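Local coordinates for protein methyltransferase (Geobacter sulfurreducens PCA, PDB 3C3P) that probably transfers a methyl group from S-adenosyl-L-methionine to an oxygen atom of its substrate, at residues R99-N104 against V110-G115. Sequence-based numbering, arbitrary orientation.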
loop_
_atom_site.group_PDB
_atom_site.type_symbol
_atom_site.label_atom_id
_atom_site.label_comp_id
_atom_site.label_asym_id
_atom_site.label_seq_id
_atom_site.Cartn_x
_atom_site.Cartn_y
_atom_site.Cartn_z
ATOM N N ARG A 99 27.595 2.623 -6.903
ATOM C CA ARG A 99 28.374 2.991 -5.724
ATOM C C ARG A 99 27.633 2.786 -4.408
ATOM O O ARG A 99 28.172 2.182 -3.475
ATOM C CB ARG A 99 28.931 4.427 -5.837
ATOM C CG ARG A 99 29.885 4.604 -7.007
ATOM C CD ARG A 99 30.471 5.982 -7.101
ATOM N NE ARG A 99 31.275 6.072 -8.311
ATOM C CZ ARG A 99 32.097 7.068 -8.622
ATOM N NH1 ARG A 99 32.314 8.097 -7.806
ATOM N NH2 ARG A 99 32.737 7.009 -9.761
HETATM N N MSE A 100 26.405 3.292 -4.332
HETATM C CA MSE A 100 25.595 3.175 -3.112
HETATM C C MSE A 100 25.352 1.740 -2.759
HETATM O O MSE A 100 25.387 1.333 -1.604
HETATM C CB MSE A 100 24.198 3.778 -3.277
HETATM C CG MSE A 100 24.089 5.261 -3.433
HETATM SE SE MSE A 100 22.187 5.654 -3.216
HETATM C CE MSE A 100 21.567 4.622 -4.721
ATOM N N LEU A 101 25.071 0.972 -3.789
ATOM C CA LEU A 101 24.760 -0.437 -3.593
ATOM C C LEU A 101 25.993 -1.228 -3.237
ATOM O O LEU A 101 25.932 -2.168 -2.447
ATOM C CB LEU A 101 24.055 -1.011 -4.828
ATOM C CG LEU A 101 22.651 -0.455 -5.082
ATOM C CD1 LEU A 101 22.203 -0.743 -6.518
ATOM C CD2 LEU A 101 21.640 -0.994 -4.032
ATOM N N HIS A 102 27.117 -0.835 -3.813
ATOM C CA HIS A 102 28.356 -1.518 -3.521
ATOM C C HIS A 102 28.675 -1.189 -2.081
ATOM O O HIS A 102 29.086 -2.049 -1.301
ATOM C CB HIS A 102 29.506 -1.058 -4.425
ATOM C CG HIS A 102 30.815 -1.734 -4.138
ATOM N ND1 HIS A 102 31.721 -1.250 -3.220
ATOM C CD2 HIS A 102 31.363 -2.863 -4.647
ATOM C CE1 HIS A 102 32.777 -2.046 -3.181
ATOM N NE2 HIS A 102 32.582 -3.036 -4.037
ATOM N N ASP A 103 28.446 0.069 -1.736
ATOM C CA ASP A 103 28.772 0.545 -0.394
ATOM C C ASP A 103 27.993 -0.172 0.690
ATOM O O ASP A 103 28.547 -0.412 1.762
ATOM C CB ASP A 103 28.604 2.065 -0.242
ATOM C CG ASP A 103 29.742 2.844 -0.858
ATOM O OD1 ASP A 103 30.807 2.254 -1.123
ATOM O OD2 ASP A 103 29.595 4.068 -1.035
ATOM N N ASN A 104 26.741 -0.545 0.399
ATOM C CA ASN A 104 25.874 -1.238 1.390
ATOM C C ASN A 104 25.782 -2.741 1.150
ATOM O O ASN A 104 25.102 -3.467 1.875
ATOM C CB ASN A 104 24.468 -0.612 1.491
ATOM C CG ASN A 104 23.633 -0.799 0.240
ATOM O OD1 ASN A 104 23.967 -1.598 -0.629
ATOM N ND2 ASN A 104 22.525 -0.071 0.156
ATOM N N VAL A 110 21.195 -6.701 -7.168
ATOM C CA VAL A 110 20.791 -5.644 -8.108
ATOM C C VAL A 110 21.621 -5.716 -9.385
ATOM O O VAL A 110 22.876 -5.785 -9.364
ATOM C CB VAL A 110 20.913 -4.218 -7.524
ATOM C CG1 VAL A 110 20.449 -3.175 -8.550
ATOM C CG2 VAL A 110 20.092 -4.080 -6.261
ATOM N N GLU A 111 20.892 -5.756 -10.489
ATOM C CA GLU A 111 21.464 -5.781 -11.837
ATOM C C GLU A 111 21.250 -4.399 -12.421
ATOM O O GLU A 111 20.112 -3.950 -12.567
ATOM C CB GLU A 111 20.797 -6.840 -12.728
ATOM C CG GLU A 111 21.318 -6.781 -14.177
ATOM C CD GLU A 111 20.546 -7.637 -15.176
ATOM O OE1 GLU A 111 19.790 -8.569 -14.790
ATOM O OE2 GLU A 111 20.716 -7.360 -16.382
ATOM N N LEU A 112 22.338 -3.722 -12.748
ATOM C CA LEU A 112 22.270 -2.359 -13.289
ATOM C C LEU A 112 22.735 -2.284 -14.734
ATOM O O LEU A 112 23.807 -2.797 -15.083
ATOM C CB LEU A 112 23.159 -1.437 -12.449
ATOM C CG LEU A 112 22.941 -1.427 -10.934
ATOM C CD1 LEU A 112 24.031 -0.654 -10.199
ATOM C CD2 LEU A 112 21.612 -0.843 -10.641
ATOM N N GLN A 113 21.947 -1.610 -15.556
ATOM C CA GLN A 113 22.269 -1.469 -16.985
ATOM C C GLN A 113 22.082 -0.070 -17.526
ATOM O O GLN A 113 21.133 0.624 -17.196
ATOM C CB GLN A 113 21.364 -2.365 -17.850
ATOM C CG GLN A 113 21.207 -3.795 -17.414
ATOM C CD GLN A 113 20.712 -4.649 -18.548
ATOM O OE1 GLN A 113 21.148 -4.482 -19.697
ATOM N NE2 GLN A 113 19.845 -5.610 -18.241
ATOM N N VAL A 114 23.021 0.311 -18.381
ATOM C CA VAL A 114 23.006 1.584 -19.078
ATOM C C VAL A 114 22.396 1.226 -20.420
ATOM O O VAL A 114 22.908 0.363 -21.125
ATOM C CB VAL A 114 24.431 2.201 -19.244
ATOM C CG1 VAL A 114 24.426 3.363 -20.243
ATOM C CG2 VAL A 114 25.001 2.627 -17.889
ATOM N N GLY A 115 21.270 1.848 -20.747
ATOM C CA GLY A 115 20.587 1.578 -22.018
ATOM C C GLY A 115 19.161 2.084 -22.085
ATOM O O GLY A 115 18.734 2.884 -21.259
#
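Leu101 reaches from the inner face of helix 91-104 to Val110 and Leu112, two residues apart on strand 110-114, and its CD1 methyl does most of the touching. That methyl lies 3.6 Å from CG1 of Val110 and close to its CB as well, the two side chains crossing at about a right angle. CB of Leu101 leaves the backbone toward the strand, and chi2 (163°) sets CD1 roughly anti to CA, at the far reach of the side chain. Leucine's length thus spans the 8.0 Å between CA of Leu101 and CA of Val110, while its gamma branch adds a longer contact, CD2 to CG2 of Val110 at 4.1 Å. Val110 is short and beta-branched, a shape that suits an extended strand and sets CG1 close against Leu101; Ala75 of helix 69-75 packs on both. Against this buried pair, Leu112 is partly exposed and packs more loosely, its CD1 4.1 Å from CD1 of Leu101; it also rests on Val94, Arg98 and Ile107. Strand 110-114, outermost within this chain, pairs with strand 83-88 in the class I methyltransferase sheet, and helix 91-104 makes the crossover of this beta-alpha-beta unit, its outer residues Arg99, His102 and Asp103 exposed. Purely apolar and only about 120 Å² in extent, the contact implies that shape and exclusion of water, rather than directional bonds, hold this part of helix 91-104 against the edge strand.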